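Local coordinates for designed protein (Trypanosoma brucei, PDB 6IEV) that is a designed protein with a thioredoxin-type fold, used to study how partially buried hydrophobic side chains bear on stability at high temperature, at residues H23-S27 with L28-R32. Residues are numbered along the deposited sequence; the frame is centred on the assembly and turned at random.
Sequences HVIMS and LEELR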
loop_
_atom_site.group_PDB
_atom_site.type_symbol
_atom_site.label_atom_id
_atom_site.label_comp_id
_atom_site.label_asym_id
_atom_site.label_seq_id
_atom_site.Cartn_x
_atom_site.Cartn_y
_atom_site.Cartn_z
ATOM N N HIS A 23 14.554 3.302 10.728
ATOM C CA HIS A 23 15.339 4.033 11.710
ATOM C C HIS A 23 16.659 3.282 11.960
ATOM O O HIS A 23 16.653 2.075 12.226
ATOM C CB HIS A 23 14.544 4.214 13.001
ATOM C CG HIS A 23 15.364 4.768 14.126
ATOM N ND1 HIS A 23 16.013 5.979 14.043
ATOM C CD2 HIS A 23 15.666 4.262 15.343
ATOM C CE1 HIS A 23 16.688 6.196 15.160
ATOM N NE2 HIS A 23 16.488 5.172 15.968
ATOM N N VAL A 24 17.789 3.967 11.830
ATOM C CA VAL A 24 19.079 3.304 12.034
ATOM C C VAL A 24 19.367 3.151 13.534
ATOM O O VAL A 24 19.405 4.135 14.279
ATOM C CB VAL A 24 20.201 4.058 11.316
ATOM C CG1 VAL A 24 21.566 3.556 11.800
ATOM C CG2 VAL A 24 20.074 3.847 9.813
ATOM N N ILE A 25 19.600 1.910 13.964
ATOM C CA ILE A 25 19.767 1.564 15.377
ATOM C C ILE A 25 21.236 1.654 15.770
ATOM O O ILE A 25 22.119 1.171 15.051
ATOM C CB ILE A 25 19.217 0.157 15.661
ATOM C CG1 ILE A 25 17.692 0.202 15.704
ATOM C CG2 ILE A 25 19.814 -0.412 16.952
ATOM C CD1 ILE A 25 17.133 1.064 16.830
ATOM N N MET A 26 21.507 2.275 16.915
ATOM C CA MET A 26 22.887 2.408 17.370
ATOM C C MET A 26 23.350 1.355 18.371
ATOM O O MET A 26 24.556 1.141 18.481
ATOM C CB MET A 26 23.101 3.789 17.969
ATOM C CG MET A 26 23.514 4.795 16.941
ATOM S SD MET A 26 23.594 6.372 17.746
ATOM C CE MET A 26 22.102 6.299 18.738
ATOM N N SER A 27 22.458 0.698 19.115
ATOM C CA SER A 27 22.891 -0.164 20.214
ATOM C C SER A 27 21.815 -1.193 20.510
ATOM O O SER A 27 20.632 -1.004 20.189
ATOM C CB SER A 27 23.155 0.633 21.500
ATOM O OG SER A 27 21.930 1.207 21.983
ATOM N N LEU A 28 22.238 -2.258 21.194
ATOM C CA LEU A 28 21.293 -3.276 21.638
ATOM C C LEU A 28 20.261 -2.689 22.593
ATOM O O LEU A 28 19.058 -2.951 22.456
ATOM C CB LEU A 28 22.056 -4.439 22.280
ATOM C CG LEU A 28 21.210 -5.639 22.692
ATOM C CD1 LEU A 28 20.404 -6.160 21.514
ATOM C CD2 LEU A 28 22.084 -6.719 23.251
ATOM N N GLU A 29 20.693 -1.798 23.488
ATOM C CA GLU A 29 19.755 -1.197 24.424
ATOM C C GLU A 29 18.689 -0.381 23.694
ATOM O O GLU A 29 17.502 -0.463 24.023
ATOM C CB GLU A 29 20.492 -0.306 25.425
ATOM C CG GLU A 29 19.560 0.337 26.436
ATOM C CD GLU A 29 18.772 -0.704 27.230
ATOM O OE1 GLU A 29 19.348 -1.780 27.530
ATOM O OE2 GLU A 29 17.577 -0.457 27.530
ATOM N N GLU A 30 19.081 0.388 22.681
ATOM C CA GLU A 30 18.071 1.096 21.906
ATOM C C GLU A 30 17.152 0.115 21.196
ATOM O O GLU A 30 15.936 0.306 21.163
ATOM C CB GLU A 30 18.724 2.038 20.897
ATOM C CG GLU A 30 17.695 2.782 20.050
ATOM C CD GLU A 30 18.337 3.588 18.922
ATOM O OE1 GLU A 30 17.658 4.446 18.342
ATOM O OE2 GLU A 30 19.522 3.353 18.603
ATOM N N LEU A 31 17.713 -0.958 20.639
ATOM C CA LEU A 31 16.903 -1.904 19.879
ATOM C C LEU A 31 15.900 -2.631 20.772
ATOM O O LEU A 31 14.757 -2.863 20.366
ATOM C CB LEU A 31 17.814 -2.902 19.157
ATOM C CG LEU A 31 17.151 -3.997 18.319
ATOM C CD1 LEU A 31 16.035 -3.422 17.449
ATOM C CD2 LEU A 31 18.181 -4.686 17.459
ATOM N N ARG A 32 16.308 -3.006 21.988
ATOM C CA ARG A 32 15.396 -3.723 22.876
ATOM C C ARG A 32 14.261 -2.835 23.367
ATOM O O ARG A 32 13.121 -3.293 23.476
ATOM C CB ARG A 32 16.161 -4.299 24.065
ATOM C CG ARG A 32 17.099 -5.425 23.692
ATOM C CD ARG A 32 17.777 -6.005 24.927
ATOM N NE ARG A 32 16.852 -6.700 25.820
ATOM C CZ ARG A 32 17.208 -7.251 26.978
ATOM N NH1 ARG A 32 18.476 -7.196 27.392
ATOM N NH2 ARG A 32 16.295 -7.865 27.720
HETATM O O HOH W 1 19.682 5.634 16.610
#
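S27 N-caps the helix 28-35 of this thioredoxin-type fold, its OG accepting the backbone N-H of E30 at 3.0 Å. Serine suits the site because its short hydroxyl, placed between backbone N and carbonyl carbon (chi1 65°), can turn back to the first helical turn; L31 N then closes that turn on S27 O. From the same turn E30 reaches back to H23 of strand 23-24 and to the backbone of M26. Glutamate has the length and the two acceptors for this: its extended chain, with CG anti to the backbone N, delivers one carboxylate oxygen to each donor. OE2 receives the M26 backbone N-H nearly head-on, at 2.8 Å, while H23 NE2 approaches OE1 from the syn side, tilted 31° out of the carboxylate plane.

The tight side faces the sheet. I25 lays CD1 against E30 CD at 3.5 Å and sets CG2 3.9 Å from L31 CB; β-branched I25 and leucine L31 both pack on V75 of strand 70-76, a buried face that suits apolar side chains. The outer side is looser: the exposed M26 side chain touches OE2 only lightly, through CB and CE, and a water lies 2.8 Å from V24 O and 2.9 Å from E30 OE1. H23, partly exposed, meets OE1 edge-on, with the oxygen in the ring plane and the carboxylate turned 71° from it, at 2.7 Å between NE2 and OE1.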